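Local coordinates for 2-C-methyl-D-erythritol 4-phosphate cytidylyltransferase (Anaerococcus prevotii, PDB 4KT7), which probably catalyses the transfer of a cytidylyl group from CTP to 2-C-methyl-D-erythritol 4-phosphate, a step of the non-mevalonate route to isoprenoids, at residues T219-E222 / D223-A227; V59-K62 / D63-D66; P114-E118 / E119-K123. All blocks are in the same frame, centred on the assembly; numbering follows the deposited sequence.

Contact 1 of 3, residues T219-E222 / D223-A227; sequences TTQE and DIIFA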
ATOM      1  N   THR A 219      10.455  -7.153   6.076  1.00 47.05           N
ATOM      2  CA  THR A 219      10.331  -8.599   6.286  1.00 50.64           C
ATOM      3  C   THR A 219      10.877  -9.438   5.121  1.00 52.43           C
ATOM      4  O   THR A 219      11.589 -10.423   5.335  1.00 57.47           O
ATOM      5  CB  THR A 219       8.872  -9.014   6.599  1.00 56.61           C
ATOM      6  OG1 THR A 219       8.003  -8.536   5.568  1.00 52.50           O
ATOM      7  CG2 THR A 219       8.421  -8.444   7.955  1.00 56.59           C
ATOM      8  N   THR A 220      10.558  -9.042   3.892  1.00 47.07           N
ATOM      9  CA  THR A 220      10.936  -9.828   2.715  1.00 45.88           C
ATOM     10  C   THR A 220      12.241  -9.335   2.105  1.00 42.10           C
ATOM     11  O   THR A 220      12.700  -8.235   2.411  1.00 40.57           O
ATOM     12  CB  THR A 220       9.844  -9.780   1.623  1.00 42.37           C
ATOM     13  OG1 THR A 220       9.897  -8.507   0.961  1.00 38.76           O
ATOM     14  CG2 THR A 220       8.455  -9.978   2.242  1.00 45.18           C
ATOM     15  N   GLN A 221      12.826 -10.153   1.233  1.00 62.31           N
ATOM     16  CA  GLN A 221      14.039  -9.773   0.521  1.00 61.43           C
ATOM     17  C   GLN A 221      13.799  -8.510  -0.309  1.00 59.89           C
ATOM     18  O   GLN A 221      14.691  -7.671  -0.454  1.00 54.78           O
ATOM     19  CB  GLN A 221      14.527 -10.924  -0.359  1.00 60.32           C
ATOM     20  CG  GLN A 221      15.911 -10.704  -0.952  1.00 79.66           C
ATOM     21  CD  GLN A 221      16.915 -10.208   0.080  1.00 79.86           C
ATOM     22  OE1 GLN A 221      17.048 -10.786   1.160  1.00 78.38           O
ATOM     23  NE2 GLN A 221      17.618  -9.124  -0.248  1.00 77.85           N
ATOM     24  N   GLU A 222      12.582  -8.374  -0.833  1.00 61.80           N
ATOM     25  CA  GLU A 222      12.186  -7.184  -1.585  1.00 64.83           C
ATOM     26  C   GLU A 222      12.246  -5.910  -0.736  1.00 57.77           C
ATOM     27  O   GLU A 222      12.728  -4.878  -1.207  1.00 53.14           O
ATOM     28  CB  GLU A 222      10.781  -7.352  -2.187  1.00 74.76           C
ATOM     29  CG  GLU A 222      10.730  -8.157  -3.485  1.00 86.90           C
ATOM     30  CD  GLU A 222      10.408  -9.624  -3.262  1.00 96.07           C
ATOM     31  OE1 GLU A 222      10.127 -10.010  -2.104  1.00 95.15           O
ATOM     32  OE2 GLU A 222      10.432 -10.392  -4.249  1.00102.39           O
ATOM     33  N   ASP A 223      11.754  -5.989   0.504  1.00 49.56           N
ATOM     34  CA  ASP A 223      11.757  -4.846   1.427  1.00 47.08           C
ATOM     35  C   ASP A 223      13.182  -4.368   1.708  1.00 51.57           C
ATOM     36  O   ASP A 223      13.442  -3.169   1.748  1.00 46.00           O
ATOM     37  CB  ASP A 223      11.063  -5.201   2.749  1.00 45.91           C
ATOM     38  CG  ASP A 223       9.576  -5.473   2.582  1.00 54.54           C
ATOM     39  OD1 ASP A 223       8.955  -4.868   1.686  1.00 60.06           O
ATOM     40  OD2 ASP A 223       9.026  -6.287   3.354  1.00 53.54           O
ATOM     41  N   ILE A 224      14.103  -5.315   1.881  1.00 50.39           N
ATOM     42  CA  ILE A 224      15.506  -4.997   2.136  1.00 53.27           C
ATOM     43  C   ILE A 224      16.134  -4.251   0.957  1.00 62.70           C
ATOM     44  O   ILE A 224      16.795  -3.221   1.140  1.00 65.12           O
ATOM     45  CB  ILE A 224      16.304  -6.272   2.474  1.00 53.15           C
ATOM     46  CG1 ILE A 224      15.864  -6.789   3.845  1.00 49.94           C
ATOM     47  CG2 ILE A 224      17.802  -6.000   2.460  1.00 52.68           C
ATOM     48  CD1 ILE A 224      16.380  -8.158   4.172  1.00 53.46           C
ATOM     49  N   ILE A 225      15.908  -4.768  -0.250  1.00 64.70           N
ATOM     50  CA  ILE A 225      16.295  -4.075  -1.474  1.00 65.00           C
ATOM     51  C   ILE A 225      15.710  -2.657  -1.474  1.00 62.72           C
ATOM     52  O   ILE A 225      16.410  -1.690  -1.764  1.00 63.88           O
ATOM     53  CB  ILE A 225      15.822  -4.846  -2.741  1.00 63.26           C
ATOM     54  CG1 ILE A 225      16.394  -6.269  -2.767  1.00 66.92           C
ATOM     55  CG2 ILE A 225      16.203  -4.103  -4.017  1.00 62.62           C
ATOM     56  CD1 ILE A 225      17.895  -6.349  -2.555  1.00 65.99           C
ATOM     57  N   PHE A 226      14.434  -2.534  -1.116  1.00 56.92           N
ATOM     58  CA  PHE A 226      13.767  -1.239  -1.123  1.00 53.36           C
ATOM     59  C   PHE A 226      14.327  -0.322  -0.031  1.00 52.32           C
ATOM     60  O   PHE A 226      14.525   0.877  -0.253  1.00 48.65           O
ATOM     61  CB  PHE A 226      12.251  -1.422  -0.956  1.00 59.64           C
ATOM     62  CG  PHE A 226      11.435  -0.297  -1.532  1.00 68.54           C
ATOM     63  CD1 PHE A 226      11.110  -0.283  -2.883  1.00 78.48           C
ATOM     64  CD2 PHE A 226      10.991   0.744  -0.728  1.00 70.36           C
ATOM     65  CE1 PHE A 226      10.364   0.755  -3.425  1.00 83.04           C
ATOM     66  CE2 PHE A 226      10.241   1.784  -1.265  1.00 74.68           C
ATOM     67  CZ  PHE A 226       9.927   1.788  -2.613  1.00 79.99           C
ATOM     68  N   ALA A 227      14.582  -0.884   1.148  1.00 49.54           N
ATOM     69  CA  ALA A 227      15.099  -0.090   2.262  1.00 47.77           C
ATOM     70  C   ALA A 227      16.474   0.461   1.924  1.00 47.69           C
ATOM     71  O   ALA A 227      16.744   1.629   2.161  1.00 47.99           O
ATOM     72  CB  ALA A 227      15.152  -0.907   3.537  1.00 44.68           C
TER

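Contact 2 of 3, residues V59-K62 / D63-D66; sequences VIRK and DDED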
ATOM      1  N   VAL A  59      10.047  -7.540  22.973  1.00 19.41           N
ATOM      2  CA  VAL A  59       9.510  -8.886  23.011  1.00 22.51           C
ATOM      3  C   VAL A  59      10.218  -9.679  21.919  1.00 21.49           C
ATOM      4  O   VAL A  59      10.152  -9.317  20.730  1.00 23.70           O
ATOM      5  CB  VAL A  59       7.985  -8.885  22.832  1.00 20.06           C
ATOM      6  CG1 VAL A  59       7.444 -10.272  23.048  1.00 18.12           C
ATOM      7  CG2 VAL A  59       7.321  -7.911  23.838  1.00 24.47           C
ATOM      8  N   ILE A  60      10.908 -10.746  22.319  1.00 24.42           N
ATOM      9  CA  ILE A  60      11.817 -11.444  21.413  1.00 23.46           C
ATOM     10  C   ILE A  60      11.494 -12.924  21.221  1.00 26.40           C
ATOM     11  O   ILE A  60      10.703 -13.510  21.968  1.00 31.13           O
ATOM     12  CB  ILE A  60      13.274 -11.341  21.905  1.00 25.73           C
ATOM     13  CG1 ILE A  60      13.461 -12.153  23.188  1.00 26.20           C
ATOM     14  CG2 ILE A  60      13.657  -9.876  22.116  1.00 24.78           C
ATOM     15  CD1 ILE A  60      14.936 -12.396  23.582  1.00 28.42           C
ATOM     16  N   ARG A  61      12.121 -13.525  20.215  1.00 29.76           N
ATOM     17  CA  ARG A  61      12.145 -14.972  20.106  1.00 31.05           C
ATOM     18  C   ARG A  61      13.212 -15.486  21.061  1.00 32.06           C
ATOM     19  O   ARG A  61      14.280 -14.879  21.182  1.00 34.41           O
ATOM     20  CB  ARG A  61      12.501 -15.389  18.681  1.00 33.11           C
ATOM     21  CG  ARG A  61      11.445 -15.045  17.655  1.00 38.85           C
ATOM     22  CD  ARG A  61      11.880 -15.506  16.270  1.00 49.22           C
ATOM     23  NE  ARG A  61      12.574 -16.794  16.292  1.00 53.70           N
ATOM     24  CZ  ARG A  61      11.972 -17.979  16.224  1.00 56.80           C
ATOM     25  NH1 ARG A  61      10.652 -18.051  16.140  1.00 57.10           N
ATOM     26  NH2 ARG A  61      12.698 -19.092  16.246  1.00 55.18           N
ATOM     27  N   LYS A  62      12.947 -16.603  21.726  1.00 34.12           N
ATOM     28  CA  LYS A  62      13.917 -17.159  22.658  1.00 38.32           C
ATOM     29  C   LYS A  62      15.255 -17.464  21.975  1.00 43.19           C
ATOM     30  O   LYS A  62      16.324 -17.345  22.590  1.00 41.01           O
ATOM     31  CB  LYS A  62      13.362 -18.418  23.338  1.00 39.52           C
ATOM     32  CG  LYS A  62      14.387 -19.103  24.227  1.00 45.84           C
ATOM     33  CD  LYS A  62      13.832 -20.252  25.071  1.00 53.12           C
ATOM     34  CE  LYS A  62      14.990 -20.944  25.802  1.00 60.82           C
ATOM     35  NZ  LYS A  62      14.560 -21.770  26.969  1.00 65.18           N
ATOM     36  N   ASP A  63      15.192 -17.847  20.703  1.00 41.62           N
ATOM     37  CA  ASP A  63      16.385 -18.225  19.951  1.00 43.03           C
ATOM     38  C   ASP A  63      17.330 -17.050  19.674  1.00 40.27           C
ATOM     39  O   ASP A  63      18.517 -17.255  19.368  1.00 38.31           O
ATOM     40  CB  ASP A  63      15.990 -18.878  18.621  1.00 48.34           C
ATOM     41  CG  ASP A  63      15.206 -20.159  18.806  1.00 58.98           C
ATOM     42  OD1 ASP A  63      15.230 -20.719  19.924  1.00 58.56           O
ATOM     43  OD2 ASP A  63      14.576 -20.611  17.821  1.00 65.05           O
ATOM     44  N   ASP A  64      16.801 -15.830  19.762  1.00 40.72           N
ATOM     45  CA  ASP A  64      17.576 -14.616  19.483  1.00 33.38           C
ATOM     46  C   ASP A  64      18.158 -13.991  20.753  1.00 38.80           C
ATOM     47  O   ASP A  64      18.740 -12.903  20.696  1.00 40.39           O
ATOM     48  CB  ASP A  64      16.692 -13.561  18.811  1.00 31.19           C
ATOM     49  CG  ASP A  64      16.386 -13.865  17.350  1.00 41.17           C
ATOM     50  OD1 ASP A  64      17.220 -14.482  16.651  1.00 32.82           O
ATOM     51  OD2 ASP A  64      15.305 -13.443  16.886  1.00 40.06           O
ATOM     52  N   GLU A  65      18.005 -14.667  21.893  1.00 37.41           N
ATOM     53  CA  GLU A  65      18.347 -14.068  23.188  1.00 36.76           C
ATOM     54  C   GLU A  65      19.810 -13.604  23.321  1.00 38.13           C
ATOM     55  O   GLU A  65      20.069 -12.493  23.772  1.00 36.27           O
ATOM     56  CB  GLU A  65      17.967 -14.993  24.352  1.00 38.92           C
ATOM     57  CG  GLU A  65      18.256 -14.376  25.722  1.00 41.96           C
ATOM     58  CD  GLU A  65      17.682 -15.176  26.882  1.00 45.58           C
ATOM     59  OE1 GLU A  65      17.271 -16.342  26.664  1.00 41.96           O
ATOM     60  OE2 GLU A  65      17.648 -14.639  28.017  1.00 48.19           O
ATOM     61  N   ASP A  66      20.756 -14.442  22.912  1.00 38.74           N
ATOM     62  CA  ASP A  66      22.172 -14.088  23.011  1.00 47.34           C
ATOM     63  C   ASP A  66      22.541 -12.837  22.217  1.00 44.20           C
ATOM     64  O   ASP A  66      23.243 -11.961  22.715  1.00 45.33           O
ATOM     65  CB  ASP A  66      23.043 -15.269  22.587  1.00 54.90           C
ATOM     66  CG  ASP A  66      23.025 -16.389  23.603  1.00 62.35           C
ATOM     67  OD1 ASP A  66      22.949 -16.076  24.814  1.00 64.34           O
ATOM     68  OD2 ASP A  66      23.073 -17.572  23.196  1.00 64.49           O
TER
HETATM   69  O   HOH W   1      13.672 -11.989  18.563  1.00 29.27           O

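Contact 3 of 3, residues P114-E118 / E119-K123; sequences PFASE and ELFLK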
ATOM      1  N   PRO A 114      12.212   0.313  11.124  1.00 25.67           N
ATOM      2  CA  PRO A 114      13.380   1.041  11.634  1.00 22.77           C
ATOM      3  C   PRO A 114      13.377   2.534  11.322  1.00 25.51           C
ATOM      4  O   PRO A 114      14.179   3.275  11.903  1.00 29.38           O
ATOM      5  CB  PRO A 114      14.547   0.370  10.891  1.00 23.01           C
ATOM      6  CG  PRO A 114      13.927  -0.063   9.590  1.00 22.95           C
ATOM      7  CD  PRO A 114      12.545  -0.530   9.962  1.00 21.38           C
ATOM      8  N   PHE A 115      12.508   2.976  10.416  1.00 26.34           N
ATOM      9  CA  PHE A 115      12.623   4.339   9.909  1.00 23.40           C
ATOM     10  C   PHE A 115      11.652   5.353  10.525  1.00 27.59           C
ATOM     11  O   PHE A 115      11.725   6.540  10.198  1.00 27.57           O
ATOM     12  CB  PHE A 115      12.529   4.355   8.377  1.00 27.41           C
ATOM     13  CG  PHE A 115      13.543   3.469   7.696  1.00 32.20           C
ATOM     14  CD1 PHE A 115      14.871   3.473   8.096  1.00 34.58           C
ATOM     15  CD2 PHE A 115      13.159   2.614   6.673  1.00 35.21           C
ATOM     16  CE1 PHE A 115      15.808   2.654   7.465  1.00 40.36           C
ATOM     17  CE2 PHE A 115      14.088   1.784   6.047  1.00 35.68           C
ATOM     18  CZ  PHE A 115      15.413   1.813   6.444  1.00 35.72           C
ATOM     19  N   ALA A 116      10.763   4.913  11.414  1.00 27.10           N
ATOM     20  CA  ALA A 116       9.883   5.861  12.116  1.00 25.39           C
ATOM     21  C   ALA A 116      10.746   6.912  12.815  1.00 27.23           C
ATOM     22  O   ALA A 116      11.671   6.572  13.543  1.00 28.23           O
ATOM     23  CB  ALA A 116       8.968   5.134  13.122  1.00 16.71           C
ATOM     24  N   SER A 117      10.488   8.189  12.548  1.00 22.75           N
ATOM     25  CA  SER A 117      11.331   9.241  13.103  1.00 23.88           C
ATOM     26  C   SER A 117      10.982   9.399  14.562  1.00 23.63           C
ATOM     27  O   SER A 117       9.922   8.960  15.005  1.00 24.85           O
ATOM     28  CB  SER A 117      11.071  10.573  12.399  1.00 21.53           C
ATOM     29  OG  SER A 117       9.722  10.978  12.648  1.00 24.92           O
ATOM     30  N   GLU A 118      11.879  10.026  15.306  1.00 19.04           N
ATOM     31  CA  GLU A 118      11.615  10.376  16.697  1.00 20.37           C
ATOM     32  C   GLU A 118      10.373  11.272  16.821  1.00 23.79           C
ATOM     33  O   GLU A 118       9.571  11.122  17.746  1.00 24.92           O
ATOM     34  CB  GLU A 118      12.851  11.072  17.256  1.00 28.35           C
ATOM     35  CG  GLU A 118      12.826  11.362  18.733  1.00 42.20           C
ATOM     36  CD  GLU A 118      14.077  12.101  19.168  1.00 52.93           C
ATOM     37  OE1 GLU A 118      15.166  11.767  18.639  1.00 54.97           O
ATOM     38  OE2 GLU A 118      13.971  13.017  20.019  1.00 52.76           O
ATOM     39  N   GLU A 119      10.200  12.186  15.869  1.00 21.47           N
ATOM     40  CA  GLU A 119       9.038  13.073  15.848  1.00 24.17           C
ATOM     41  C   GLU A 119       7.714  12.320  15.753  1.00 25.32           C
ATOM     42  O   GLU A 119       6.702  12.748  16.315  1.00 25.38           O
ATOM     43  CB  GLU A 119       9.150  14.056  14.686  1.00 34.70           C
ATOM     44  CG  GLU A 119       8.122  15.157  14.708  1.00 46.42           C
ATOM     45  CD  GLU A 119       7.848  15.733  13.327  1.00 61.02           C
ATOM     46  OE1 GLU A 119       7.926  14.977  12.328  1.00 56.38           O
ATOM     47  OE2 GLU A 119       7.543  16.944  13.242  1.00 72.51           O
ATOM     48  N   LEU A 120       7.703  11.194  15.047  1.00 19.08           N
ATOM     49  CA  LEU A 120       6.485  10.416  14.923  1.00 16.53           C
ATOM     50  C   LEU A 120       6.105   9.792  16.258  1.00 22.33           C
ATOM     51  O   LEU A 120       4.917   9.713  16.609  1.00 20.53           O
ATOM     52  CB  LEU A 120       6.655   9.324  13.865  1.00 19.64           C
ATOM     53  CG  LEU A 120       5.431   8.469  13.580  1.00 23.21           C
ATOM     54  CD1 LEU A 120       4.292   9.350  13.103  1.00 24.54           C
ATOM     55  CD2 LEU A 120       5.746   7.374  12.546  1.00 16.60           C
ATOM     56  N   PHE A 121       7.108   9.324  16.999  1.00 19.38           N
ATOM     57  CA  PHE A 121       6.849   8.802  18.343  1.00 18.17           C
ATOM     58  C   PHE A 121       6.338   9.878  19.292  1.00 20.04           C
ATOM     59  O   PHE A 121       5.425   9.629  20.077  1.00 24.97           O
ATOM     60  CB  PHE A 121       8.110   8.167  18.929  1.00 21.60           C
ATOM     61  CG  PHE A 121       8.493   6.870  18.261  1.00 19.76           C
ATOM     62  CD1 PHE A 121       7.873   5.684  18.618  1.00 18.78           C
ATOM     63  CD2 PHE A 121       9.475   6.843  17.276  1.00 22.70           C
ATOM     64  CE1 PHE A 121       8.232   4.473  18.003  1.00 18.01           C
ATOM     65  CE2 PHE A 121       9.830   5.651  16.662  1.00 23.11           C
ATOM     66  CZ  PHE A 121       9.204   4.467  17.029  1.00 22.41           C
ATOM     67  N   LEU A 122       6.936  11.065  19.231  1.00 19.76           N
ATOM     68  CA  LEU A 122       6.484  12.190  20.053  1.00 17.88           C
ATOM     69  C   LEU A 122       5.056  12.602  19.695  1.00 20.66           C
ATOM     70  O   LEU A 122       4.242  12.886  20.578  1.00 21.76           O
ATOM     71  CB  LEU A 122       7.421  13.383  19.881  1.00 21.64           C
ATOM     72  CG  LEU A 122       8.847  13.203  20.424  1.00 33.55           C
ATOM     73  CD1 LEU A 122       9.717  14.435  20.154  1.00 34.15           C
ATOM     74  CD2 LEU A 122       8.803  12.907  21.916  1.00 32.75           C
ATOM     75  N   LYS A 123       4.739  12.623  18.400  1.00 15.76           N
ATOM     76  CA  LYS A 123       3.389  12.983  17.966  1.00 22.93           C
ATOM     77  C   LYS A 123       2.371  11.975  18.458  1.00 24.82           C
ATOM     78  O   LYS A 123       1.249  12.339  18.836  1.00 22.10           O
ATOM     79  CB  LYS A 123       3.319  13.077  16.442  1.00 20.83           C
ATOM     80  CG  LYS A 123       3.944  14.360  15.885  1.00 24.73           C
ATOM     81  CD  LYS A 123       4.375  14.160  14.425  1.00 36.29           C
ATOM     82  CE  LYS A 123       3.188  13.803  13.539  1.00 48.17           C
ATOM     83  NZ  LYS A 123       3.578  13.383  12.145  1.00 53.70           N
TER

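Contact 1 of 3, residues T219-E222 / D223-A227
Carboxylate oxygen OD2 of Asp-223 is gripped by the backbone amides of both Thr-219 and Thr-220, and with Thr-220 the aspartate builds a capping box at the start of helix 221-231. The two amides come in differently. Thr-219 N reaches OD2 of Asp-223 at 3.2 Å on its anti lone pair, whereas Thr-220 N meets the same oxygen from above the carboxylate plane, 39° out of it, along a nearly straight N-H line. A weak third bond arrives from Thr-219 OG1, whose side chain runs beside that of Asp-223 and points the same way. In return, Thr-220 OG1 accepts from Asp-223 N at 3.2 Å, closing the box. The hydroxyl can do so because chi1 of 76° holds OG1 between the backbone N and the carbonyl carbon, facing the first turn. The carboxylate sits beside the amino end of the helix, where the helix dipole would probably favour its negative charge.

Behind the cap the ordinary helical bonds take over, Ile-225 N to Gln-221 O at 3.2 Å and Phe-226 N to Glu-222 O at 2.9 Å. Gln-221 folds back at chi2 (47°), which brings its amide against the ends of the two isoleucines. Glu-222 turns the other way: its OE1 takes a weak bond from Thr-220 OG1, while OE2 forms a salt bridge with Arg-233 of the second subunit. Ile-225 and Phe-226 also pack on that subunit, so this first turn belongs to the dimer interface. The Gln-221 amide nitrogen NE2 ends 3.6 Å from the methyl CD1 of Ile-225.

Contact 2 of 3, residues V59-K62 / D63-D66
The guanidinium of Arg-61 and the carboxylates of Asp-63 and Asp-64 stand at steep angles, the guanidinium plane 72° from each carboxylate plane. Asp-64 OD2 lies at the edge of the guanidinium, near its plane, and Asp-63 OD2 approaches it obliquely. They gather at the turn that leads from strand 55-60 into helix 65-73, the first connection of a beta-alpha-beta unit completed by strand 79-83. Only Asp-63 makes a salt bridge with the arginine, NH2 of Arg-61 standing 2.9 Å from its OD2. Arg-61 reaches it by running straight through chi2 and then bending at chi3 (38°), which swings the guanidinium round toward the neighbouring acid. Asp-64 stays farther off, its OD2 4.4 Å from Arg-61 NE, beyond a salt bridge, though the opposite charges probably still attract.

The inner carboxylate is engaged elsewhere: Asp-64 OD1 forms a salt bridge with Arg-22, and OD2 accepts from the backbone N of Leu-21. A water ties it back to the end of the strand, accepting from Arg-61 N at 2.7 Å and donating to Asp-64 OD2 at 2.8 Å. The chain itself turns through a short 3-10 segment, in which Asp-64 N bonds to Arg-61 O at 3.0 Å and Glu-65 N to Lys-62 O at 3.2 Å. Both donors stand well above the carbonyl planes, as the tight turn imposes. Although Asp-64 occupies the N-cap position, its side chain makes no capping bond. Glu-65 extends its carboxylate to the hydroxyls of Tyr-81 and Tyr-83, fastening the helix start to strand 79-83. Nearer the backbone, Ile-60 CD1 rests against Glu-65 CA at 3.8 Å.

Contact 3 of 3, residues P114-E118 / E119-K123
A chi1 of 64° sets Ser-117 OG between its own backbone N and carbonyl carbon, turned toward Leu-120, while at Phe-121 a chi1 of -71° places CG opposite the carbonyl carbon and brings the ring back alongside the incoming loop. Ser-117 is thus the N-cap of helix 118-127: its OG accepts from Leu-120 N at 3.1 Å. The same hydroxyl is hydrogen-bonded to Glu-212, so the cap is also tied to a distant part of the chain. Ser-117 O receives weak bonds from Leu-120 N and Phe-121 N, and the regular helical pattern is established by Leu-122 N, which reaches Glu-118 O at 3.0 Å in the carbonyl plane.

Beside this polar cap lies an apolar cluster. The methyl of Ala-116 sits 3.7 Å from Phe-121 CE2 and 4.0 Å from Leu-120 CD2, so one methyl touches both side chains. Glu-118 CA lies at the ring edge, and His-109 of strand 105-110 makes an edge-to-face contact with the ring, joining helix and sheet. An alanine in place of Phe-121 removes the ring that touches the Ala-116 methyl and meets His-109, and would probably leave a gap between the helix start and strand 105-110. Glu-118, extended beyond CG, forms a salt bridge with Arg-49 through OE1. Close by, the ring also approaches the cap backbone obliquely, with Phe-121 CD2 3.1 Å from Ser-117 O.

In the fold
All three contacts lie where a helix begins, but they answer to different surroundings. Contact 1 is at the surface and faces the second subunit, whereas no other chain of the assembly touches contacts 2 and 3, both partly buried. Serine or threonine hydroxyls cap the helices of contacts 1 and 3; contact 2 has no such bond and relies on charged groups and a water between strand and helix. In contact 3 apolar side chains also pack on strand 105-110, while in contact 2 the strand end itself belongs to the sheet. Contacts 1 and 3 touch directly, Ala-227 CB lying 3.8 Å from Phe-115 CE2, while contact 2 stands apart, its nearest atoms about 11 Å from contact 1 and about 13 Å from contact 3.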